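PDB 4ARU: histidine acid phosphatase from Hafnia alvei, which belongs to branch 2 of the histidine phosphatase superfamily, with a mixed beta-sheet flanked by helices and a largely helical remainder. Local coordinates for residues 66-69 with 70-73; 167-171 with 172-176; 261-264 with 265-268. All coordinates share one frame; numbering follows the deposited sequence. Where two conformers were deposited one is given.

How the contacts relate
All three contacts are local, each made within one continuous run of eight to ten residues, and they follow in series along the chain; none nests in or crosses another. Contact 1 comes first: residues 66-73 end helix 51-70 and start the loop leading to strand 85-89, beside the mixed sheet. Contact 2 ends helix 162-172 in the same manner, opening the short link to helix 178-182; its centre lies about 47 Å from that of contact 1, on the opposite side of the chain's centre. Contact 3 is the junction where helix 243-262 gives way to helix 264-282, with its nearest atoms about 18 Å from contact 2 and 20 Å from contact 1.

Contact 1: residues 66-69 with 70-73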
ATOM      1  N   GLU A  66      16.813  13.187   3.207  1.00 10.81           N
ATOM      2  CA  GLU A  66      17.805  13.645   2.248  1.00 11.69           C
ATOM      3  C   GLU A  66      17.107  14.232   1.023  1.00 11.52           C
ATOM      4  O   GLU A  66      17.572  15.266   0.529  1.00 11.54           O
ATOM      5  CB  GLU A  66      18.719  12.517   1.799  1.00 12.66           C
ATOM      6  CG  GLU A  66      19.699  12.013   2.828  1.00 14.33           C
ATOM      7  CD  GLU A  66      20.912  11.271   2.239  1.00 16.61           C
ATOM      8  OE1 GLU A  66      21.317  11.497   1.080  1.00 17.12           O
ATOM      9  OE2 GLU A  66      21.504  10.464   2.986  1.00 19.69           O
ATOM     10  N   ARG A  67      16.031  13.604   0.540  1.00 11.25           N
ATOM     11  CA  ARG A  67      15.361  14.052  -0.684  1.00 12.08           C
ATOM     12  C   ARG A  67      14.727  15.414  -0.407  1.00 11.62           C
ATOM     13  O   ARG A  67      14.891  16.370  -1.182  1.00 11.34           O
ATOM     14  CB  ARG A  67      14.283  13.038  -1.078  1.00 14.03           C
ATOM     15  CG  ARG A  67      13.360  13.436  -2.235  1.00 17.72           C
ATOM     16  CD  ARG A  67      12.407  12.260  -2.448  1.00 22.19           C
ATOM     17  NE  ARG A  67      11.295  12.458  -3.388  1.00 26.83           N
ATOM     18  CZ  ARG A  67      11.010  11.670  -4.439  1.00 30.75           C
ATOM     19  NH1 ARG A  67      11.749  10.590  -4.754  1.00 32.21           N
ATOM     20  NH2 ARG A  67       9.949  11.965  -5.189  1.00 33.75           N
ATOM     21  N   PHE A  68      14.023  15.544   0.704  1.00 11.56           N
ATOM     22  CA  PHE A  68      13.297  16.784   0.932  1.00 11.80           C
ATOM     23  C   PHE A  68      14.212  17.945   1.336  1.00 12.28           C
ATOM     24  O   PHE A  68      13.904  19.111   1.057  1.00 12.03           O
ATOM     25  CB  PHE A  68      12.152  16.578   1.922  1.00 12.54           C
ATOM     26  CG  PHE A  68      11.129  15.543   1.455  1.00 12.98           C
ATOM     27  CD1 PHE A  68      10.715  15.479   0.133  1.00 13.69           C
ATOM     28  CD2 PHE A  68      10.611  14.614   2.344  1.00 14.25           C
ATOM     29  CE1 PHE A  68       9.776  14.505  -0.300  1.00 14.54           C
ATOM     30  CE2 PHE A  68       9.695  13.659   1.924  1.00 14.62           C
ATOM     31  CZ  PHE A  68       9.306  13.588   0.607  1.00 14.56           C
ATOM     32  N   GLN A  69      15.336  17.673   1.998  1.00 12.15           N
ATOM     33  CA  GLN A  69      16.349  18.691   2.256  0.67 13.74           C
ATOM     34  C   GLN A  69      16.914  19.218   0.975  1.00 13.77           C
ATOM     35  O   GLN A  69      17.134  20.407   0.810  1.00 13.69           O
ATOM     36  CB  GLN A  69      17.520  18.110   3.026  0.67 15.12           C
ATOM     37  CG  GLN A  69      17.250  18.066   4.493  0.67 16.29           C
ATOM     38  CD  GLN A  69      18.290  17.252   5.232  0.67 17.44           C
ATOM     39  OE1 GLN A  69      18.883  16.325   4.702  0.67 19.81           O
ATOM     40  NE2 GLN A  69      18.511  17.603   6.449  0.67 19.27           N
ATOM     41  N   GLN A  70      17.200  18.312   0.051  1.00 13.98           N
ATOM     42  CA  GLN A  70      17.792  18.731  -1.215  1.00 16.14           C
ATOM     43  C   GLN A  70      16.836  19.655  -1.984  1.00 15.82           C
ATOM     44  O   GLN A  70      17.288  20.567  -2.673  1.00 15.56           O
ATOM     45  CB  GLN A  70      18.133  17.487  -2.046  1.00 18.01           C
ATOM     46  CG  GLN A  70      18.743  17.806  -3.423  1.00 21.44           C
ATOM     47  CD  GLN A  70      18.889  16.551  -4.284  1.00 24.88           C
ATOM     48  OE1 GLN A  70      17.954  15.759  -4.455  1.00 30.00           O
ATOM     49  NE2 GLN A  70      20.080  16.373  -4.834  1.00 29.14           N
ATOM     50  N   GLN A  71      15.531  19.434  -1.798  1.00 15.91           N
ATOM     51  CA  GLN A  71      14.483  20.203  -2.488  1.00 17.21           C
ATOM     52  C   GLN A  71      14.050  21.436  -1.670  1.00 17.42           C
ATOM     53  O   GLN A  71      13.107  22.163  -2.036  1.00 18.60           O
ATOM     54  CB  GLN A  71      13.282  19.301  -2.836  1.00 18.23           C
ATOM     55  CG  GLN A  71      13.641  18.054  -3.686  1.00 20.65           C
ATOM     56  CD  GLN A  71      12.542  16.986  -3.791  1.00 23.50           C
ATOM     57  OE1 GLN A  71      11.989  16.475  -2.787  1.00 25.24           O
ATOM     58  NE2 GLN A  71      12.239  16.600  -5.035  1.00 26.84           N
ATOM     59  N   GLY A  72      14.741  21.707  -0.572  1.00 16.75           N
ATOM     60  CA  GLY A  72      14.506  22.924   0.207  1.00 16.78           C
ATOM     61  C   GLY A  72      13.307  22.910   1.128  1.00 17.11           C
ATOM     62  O   GLY A  72      12.988  23.924   1.785  1.00 18.02           O
ATOM     63  N   LEU A  73      12.675  21.743   1.215  1.00 16.02           N
ATOM     64  CA  LEU A  73      11.457  21.591   1.970  1.00 15.99           C
ATOM     65  C   LEU A  73      11.745  21.427   3.473  1.00 16.66           C
ATOM     66  O   LEU A  73      10.982  21.964   4.307  1.00 18.77           O
ATOM     67  CB  LEU A  73      10.680  20.410   1.368  1.00 14.83           C
ATOM     68  CG  LEU A  73       9.247  20.304   1.867  1.00 14.00           C
ATOM     69  CD1 LEU A  73       8.422  21.528   1.489  1.00 14.18           C
ATOM     70  CD2 LEU A  73       8.658  18.993   1.377  1.00 13.04           C
TER
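E66 O accepts the i+4 bond from Q70 N at 3.1 Å, a helical turn still intact; the E66 carboxylate, through OE1, bonds to L370 N. R67 O next takes Q71 N at 3.2 Å, less straight at 138°. The R67 chain runs extended to its salt bridge with E339, and R67 CG lies 3.4 Å from Q71 OE1. Q71 OE1 also meets the F68 ring at its edge, near the ring plane, 3.3 Å from F68 CD1, with amide and ring planes only 15° apart. Q71 reaches there because its CG sits beside its own backbone N (chi1 -56°) and the chain beyond is extended. F68 O receives L73 N at 2.9 Å, while F68 CB rests 4.1 Å from L73 CB; both side chains also pack on V13 and I300 of the sheet. Q69 O takes G72 N at 3.1 Å, from above the carbonyl plane, and accepts from K76 NZ too. This 6→1 and 5→2 pairing, with G72 at positive phi, defines a Schellman motif ending helix 51-70. The carbonyls of E66 to Q69 thus find N-H donors in the turning backbone, whereas Q71 OE1 sets its ring-edge contact against another acceptor, R67 O, 3.3 Å away.

Contact 2: residues 167-171 with 172-176; sequences LMSSV and LDFPK
A Schellman motif ends helix 162-172 here, identified by two backbone bonds: F174 N to S169 O at 3.0 Å (N-H...O 168°) and D173 N to S170 O at 3.1 Å. The second donor stands above the carbonyl plane of S170 and not on a lone pair, whereas one residue earlier L172 N still meets M168 O nearly on the line of its C=O bond. D173 is the C-prime residue, its phi of 54° showing that a residue with a side chain fills a place often taken by glycine. Its carboxylate is tied to the helix end through a water, which donates to both D173 OD1, at 2.8 Å, and S170 O, at 2.7 Å, while OD2 bonds to H37 and K176 NZ makes a long ion pair with OD1. S170 O therefore has two donors, the D173 amide and the water.

The turn passes straight into the 3-10 segment 174-175, on the way to helix 178-182. S169 OG, anti to the backbone N (chi1 -177°), comes near this segment, lying 3.5 Å from F174 CB and 3.7 Å from P175 CD; the F174 ring itself leads away to stack edge-to-face with F191. On the buried side M168, bent at chi2 and chi3, crosses L172 so that M168 CG comes 3.9 Å from L172 CD1, and M168 SD is equally near L172 CG and CD1, 4.0 Å from each. F191 covers M168, S169 and L172, and M168 packs further onto A217, L220 and F224 of helix 213-229.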
ATOM      1  N   LEU A 167       3.316 -23.192  -9.747  1.00  9.11           N
ATOM      2  CA  LEU A 167       4.538 -22.868  -8.997  1.00  9.07           C
ATOM      3  C   LEU A 167       4.255 -22.785  -7.505  1.00  8.56           C
ATOM      4  O   LEU A 167       5.007 -23.305  -6.693  1.00  9.16           O
ATOM      5  CB  LEU A 167       5.155 -21.565  -9.483  1.00  8.89           C
ATOM      6  CG  LEU A 167       6.379 -21.039  -8.730  1.00  8.99           C
ATOM      7  CD1 LEU A 167       7.526 -22.019  -8.835  1.00  9.63           C
ATOM      8  CD2 LEU A 167       6.759 -19.679  -9.278  1.00  8.84           C
ATOM      9  N   MET A 168       3.156 -22.153  -7.145  1.00  8.29           N
ATOM     10  CA  MET A 168       2.793 -22.066  -5.718  1.00  8.06           C
ATOM     11  C   MET A 168       2.659 -23.498  -5.161  1.00  8.40           C
ATOM     12  O   MET A 168       3.127 -23.803  -4.060  1.00  8.11           O
ATOM     13  CB  MET A 168       1.489 -21.297  -5.503  1.00  8.01           C
ATOM     14  CG  MET A 168       1.061 -21.191  -4.045  1.00  8.20           C
ATOM     15  SD  MET A 168       2.281 -20.466  -2.900  1.00  8.60           S
ATOM     16  CE  MET A 168       2.116 -18.741  -3.232  1.00  7.84           C
ATOM     17  N   SER A 169       1.951 -24.350  -5.879  1.00  8.73           N
ATOM     18  CA  SER A 169       1.831 -25.758  -5.465  1.00  9.38           C
ATOM     19  C   SER A 169       3.161 -26.433  -5.190  1.00 10.04           C
ATOM     20  O   SER A 169       3.326 -27.068  -4.157  1.00 10.17           O
ATOM     21  CB  SER A 169       1.012 -26.527  -6.510  1.00  9.89           C
ATOM     22  OG  SER A 169       0.806 -27.875  -6.129  1.00 10.70           O
ATOM     23  N   SER A 170       4.135 -26.208  -6.081  1.00 10.22           N
ATOM     24  CA  SER A 170       5.435 -26.838  -5.946  0.50 11.13           C
ATOM     25  C   SER A 170       6.213 -26.255  -4.758  1.00 10.64           C
ATOM     26  O   SER A 170       6.863 -27.010  -4.046  1.00 11.33           O
ATOM     27  CB  SER A 170       6.222 -26.755  -7.280  0.50 11.94           C
ATOM     28  OG  SER A 170       6.638 -25.447  -7.580  0.50 12.30           O
ATOM     29  N   VAL A 171       6.132 -24.951  -4.552  1.00  9.87           N
ATOM     30  CA  VAL A 171       6.803 -24.294  -3.418  1.00  9.76           C
ATOM     31  C   VAL A 171       6.251 -24.814  -2.081  1.00 10.08           C
ATOM     32  O   VAL A 171       7.016 -25.053  -1.143  1.00 10.49           O
ATOM     33  CB  VAL A 171       6.625 -22.764  -3.519  1.00  9.38           C
ATOM     34  CG1 VAL A 171       6.978 -22.061  -2.209  1.00  9.38           C
ATOM     35  CG2 VAL A 171       7.418 -22.220  -4.699  1.00  9.42           C
ATOM     36  N   LEU A 172       4.940 -25.009  -2.019  1.00  9.85           N
ATOM     37  CA  LEU A 172       4.294 -25.581  -0.851  1.00 10.36           C
ATOM     38  C   LEU A 172       4.512 -27.067  -0.697  1.00 11.43           C
ATOM     39  O   LEU A 172       4.330 -27.590   0.401  1.00 11.55           O
ATOM     40  CB  LEU A 172       2.756 -25.356  -0.946  1.00 10.05           C
ATOM     41  CG  LEU A 172       2.334 -23.901  -0.897  1.00  9.50           C
ATOM     42  CD1 LEU A 172       0.870 -23.876  -1.236  1.00  9.55           C
ATOM     43  CD2 LEU A 172       2.599 -23.272   0.467  1.00  9.61           C
ATOM     44  N   ASP A 173       4.876 -27.797  -1.763  1.00 12.14           N
ATOM     45  CA  ASP A 173       4.699 -29.265  -1.768  1.00 13.76           C
ATOM     46  C   ASP A 173       3.277 -29.654  -1.440  1.00 13.11           C
ATOM     47  O   ASP A 173       2.997 -30.613  -0.716  1.00 12.84           O
ATOM     48  CB  ASP A 173       5.722 -29.951  -0.852  1.00 15.94           C
ATOM     49  CG  ASP A 173       7.136 -29.845  -1.407  1.00 18.93           C
ATOM     50  OD1 ASP A 173       7.362 -30.502  -2.435  1.00 22.49           O
ATOM     51  OD2 ASP A 173       8.027 -29.127  -0.865  1.00 22.23           O
ATOM     52  N   PHE A 174       2.350 -28.896  -2.045  1.00 11.63           N
ATOM     53  CA  PHE A 174       0.919 -29.087  -1.829  1.00 11.57           C
ATOM     54  C   PHE A 174       0.449 -30.541  -1.976  1.00 12.36           C
ATOM     55  O   PHE A 174      -0.361 -31.017  -1.184  1.00 12.80           O
ATOM     56  CB  PHE A 174       0.108 -28.113  -2.715  1.00 11.04           C
ATOM     57  CG  PHE A 174      -1.402 -28.332  -2.661  1.00 11.31           C
ATOM     58  CD1 PHE A 174      -2.155 -27.907  -1.562  1.00 11.07           C
ATOM     59  CD2 PHE A 174      -2.063 -28.914  -3.715  1.00 11.55           C
ATOM     60  CE1 PHE A 174      -3.522 -28.104  -1.542  1.00 11.52           C
ATOM     61  CE2 PHE A 174      -3.433 -29.106  -3.686  1.00 11.84           C
ATOM     62  CZ  PHE A 174      -4.156 -28.689  -2.604  1.00 11.88           C
ATOM     63  N   PRO A 175       0.913 -31.251  -3.009  1.00 12.87           N
ATOM     64  CA  PRO A 175       0.381 -32.603  -3.196  1.00 13.94           C
ATOM     65  C   PRO A 175       0.672 -33.552  -2.014  1.00 14.88           C
ATOM     66  O   PRO A 175      -0.046 -34.556  -1.837  1.00 15.69           O
ATOM     67  CB  PRO A 175       1.087 -33.078  -4.476  1.00 14.46           C
ATOM     68  CG  PRO A 175       1.408 -31.826  -5.222  1.00 13.61           C
ATOM     69  CD  PRO A 175       1.738 -30.823  -4.170  1.00 12.71           C
ATOM     70  N   LYS A 176       1.708 -33.225  -1.241  1.00 15.12           N
ATOM     71  CA  LYS A 176       2.062 -34.012  -0.060  1.00 16.65           C
ATOM     72  C   LYS A 176       1.490 -33.454   1.235  1.00 15.72           C
ATOM     73  O   LYS A 176       1.850 -33.948   2.310  1.00 16.24           O
ATOM     74  CB  LYS A 176       3.575 -34.089   0.086  1.00 18.50           C
ATOM     75  CG  LYS A 176       4.278 -34.780  -1.073  1.00 21.43           C
ATOM     76  CD  LYS A 176       5.725 -34.325  -1.053  1.00 24.03           C
ATOM     77  CE  LYS A 176       6.650 -35.097  -1.982  1.00 26.78           C
ATOM     78  NZ  LYS A 176       7.938 -34.333  -2.037  1.00 28.11           N
TER
HETATM   79  O   HOH W   1       7.545 -29.473  -5.010  1.00 23.06           O

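Contact 3: residues 261-264 with 265-268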
ATOM      1  N   SER A 261      -9.113  -4.468  -4.546  1.00  8.04           N
ATOM      2  CA  SER A 261      -8.809  -3.124  -4.087  1.00  8.15           C
ATOM      3  C   SER A 261      -8.739  -2.042  -5.167  1.00  8.08           C
ATOM      4  O   SER A 261      -9.048  -0.874  -4.871  1.00  7.98           O
ATOM      5  CB  SER A 261      -7.523  -3.120  -3.273  1.00  8.19           C
ATOM      6  OG  SER A 261      -7.741  -3.875  -2.061  1.00  8.86           O
ATOM      7  N   ARG A 262      -8.357  -2.365  -6.394  1.00  7.72           N
ATOM      8  CA  ARG A 262      -8.308  -1.356  -7.449  1.00  8.12           C
ATOM      9  C   ARG A 262      -9.592  -1.159  -8.200  1.00  8.64           C
ATOM     10  O   ARG A 262      -9.860  -0.091  -8.685  1.00  9.56           O
ATOM     11  CB  ARG A 262      -7.171  -1.620  -8.460  1.00  7.96           C
ATOM     12  CG  ARG A 262      -5.787  -1.646  -7.847  1.00  8.00           C
ATOM     13  CD  ARG A 262      -4.667  -1.622  -8.900  1.00  8.10           C
ATOM     14  NE  ARG A 262      -4.701  -0.349  -9.603  1.00  8.93           N
ATOM     15  CZ  ARG A 262      -5.250  -0.124 -10.793  1.00  9.53           C
ATOM     16  NH1 ARG A 262      -5.828  -1.066 -11.497  1.00 10.06           N
ATOM     17  NH2 ARG A 262      -5.308   1.102 -11.261  1.00 10.65           N
ATOM     18  N   THR A 263     -10.387  -2.202  -8.303  1.00  8.41           N
ATOM     19  CA  THR A 263     -11.721  -2.093  -8.925  1.00  8.84           C
ATOM     20  C   THR A 263     -12.433  -0.795  -8.532  1.00  9.36           C
ATOM     21  O   THR A 263     -12.633  -0.603  -7.345  1.00  9.02           O
ATOM     22  CB  THR A 263     -12.598  -3.264  -8.458  1.00  8.92           C
ATOM     23  OG1 THR A 263     -12.052  -4.467  -8.991  1.00  8.81           O
ATOM     24  CG2 THR A 263     -14.071  -3.108  -8.896  1.00  9.69           C
ATOM     25  N   PRO A 264     -12.760   0.095  -9.477  1.00  9.91           N
ATOM     26  CA  PRO A 264     -13.185   1.445  -9.073  1.00 10.71           C
ATOM     27  C   PRO A 264     -14.365   1.489  -8.072  1.00 10.92           C
ATOM     28  O   PRO A 264     -14.323   2.253  -7.128  1.00 10.77           O
ATOM     29  CB  PRO A 264     -13.492   2.135 -10.388  1.00 11.54           C
ATOM     30  CG  PRO A 264     -12.443   1.533 -11.290  1.00 11.05           C
ATOM     31  CD  PRO A 264     -12.424   0.065 -10.929  1.00 10.29           C
ATOM     32  N   TYR A 265     -15.370   0.658  -8.261  1.00 10.00           N
ATOM     33  CA  TYR A 265     -16.518   0.678  -7.332  1.00 10.78           C
ATOM     34  C   TYR A 265     -16.076   0.430  -5.907  1.00 10.29           C
ATOM     35  O   TYR A 265     -16.515   1.080  -4.953  1.00 10.22           O
ATOM     36  CB  TYR A 265     -17.561  -0.344  -7.776  1.00 12.05           C
ATOM     37  CG  TYR A 265     -18.814  -0.345  -6.937  1.00 13.30           C
ATOM     38  CD1 TYR A 265     -19.776   0.631  -7.086  1.00 14.16           C
ATOM     39  CD2 TYR A 265     -19.012  -1.295  -5.970  1.00 14.07           C
ATOM     40  CE1 TYR A 265     -20.917   0.621  -6.311  1.00 15.36           C
ATOM     41  CE2 TYR A 265     -20.139  -1.308  -5.193  1.00 14.84           C
ATOM     42  CZ  TYR A 265     -21.078  -0.333  -5.364  1.00 15.54           C
ATOM     43  OH  TYR A 265     -22.196  -0.344  -4.560  1.00 18.26           O
ATOM     44  N   ILE A 266     -15.208  -0.535  -5.720  1.00  9.50           N
ATOM     45  CA  ILE A 266     -14.728  -0.857  -4.389  1.00  9.26           C
ATOM     46  C   ILE A 266     -13.780   0.259  -3.931  1.00  8.63           C
ATOM     47  O   ILE A 266     -13.854   0.730  -2.774  1.00  8.36           O
ATOM     48  CB  ILE A 266     -13.975  -2.213  -4.387  1.00  9.20           C
ATOM     49  CG1 ILE A 266     -14.946  -3.336  -4.716  1.00  9.98           C
ATOM     50  CG2 ILE A 266     -13.296  -2.438  -3.055  1.00  9.04           C
ATOM     51  CD1 ILE A 266     -14.320  -4.709  -4.787  1.00 10.05           C
ATOM     52  N   ALA A 267     -12.842   0.636  -4.797  1.00  8.15           N
ATOM     53  CA  ALA A 267     -11.808   1.589  -4.454  1.00  7.70           C
ATOM     54  C   ALA A 267     -12.447   2.933  -3.988  1.00  8.18           C
ATOM     55  O   ALA A 267     -11.971   3.490  -3.016  1.00  8.11           O
ATOM     56  CB  ALA A 267     -10.959   1.852  -5.666  1.00  7.45           C
ATOM     57  N   LYS A 268     -13.513   3.388  -4.618  1.00  9.06           N
ATOM     58  CA  LYS A 268     -14.066   4.683  -4.211  1.00  9.73           C
ATOM     59  C   LYS A 268     -14.807   4.588  -2.895  1.00 10.28           C
ATOM     60  O   LYS A 268     -14.882   5.593  -2.179  1.00 10.39           O
ATOM     61  CB  LYS A 268     -14.946   5.302  -5.288  1.00 11.11           C
ATOM     62  CG  LYS A 268     -16.269   4.610  -5.447  1.00 12.48           C
ATOM     63  CD  LYS A 268     -16.973   5.057  -6.700  1.00 14.13           C
ATOM     64  CE  LYS A 268     -18.390   4.573  -6.724  1.00 15.67           C
ATOM     65  NZ  LYS A 268     -19.199   5.138  -7.850  1.00 17.38           N
TER
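A267 makes the tight part of this helix-to-helix junction. Its N meets T263 O at 2.8 Å with an almost linear N-H...O angle of 171°, and the oxygen is approached close to the C=O direction. The methyl of A267 points toward the preceding segment, where A267 CB comes within 3.4 Å of both T263 O and S261 O; S261 O takes its hydrogen bond from N312 ND2. Between the neighbouring side chains the spacing is wider, I266 CG1 standing 4.3 Å from T263 CG2. T263, at the N-cap position, makes no capping bond: its OG1 turns back to L259 O in helix 243-262, so the hydroxyl serves the helix that ends and the carbonyl the one that begins.

The loose side is the exposed P264 ring, which touches Q149, and the end of K268. P264 O accepts from K268 N at 2.9 Å, and K268 CG, placed between its own backbone N and carbonyl carbon (chi1 73°), lies 3.5 Å from P264 O. Beyond that the lysine chain extends to a long, weak ion pair with E407. Y265 leaves the contact for firm packing on A145 and Q141 of helix 139-150, its OH bonded to D138 N.

Proline suits this first turn because it has no N-H to satisfy, and the straight T263-A267 bond then starts the new helix directly after the break.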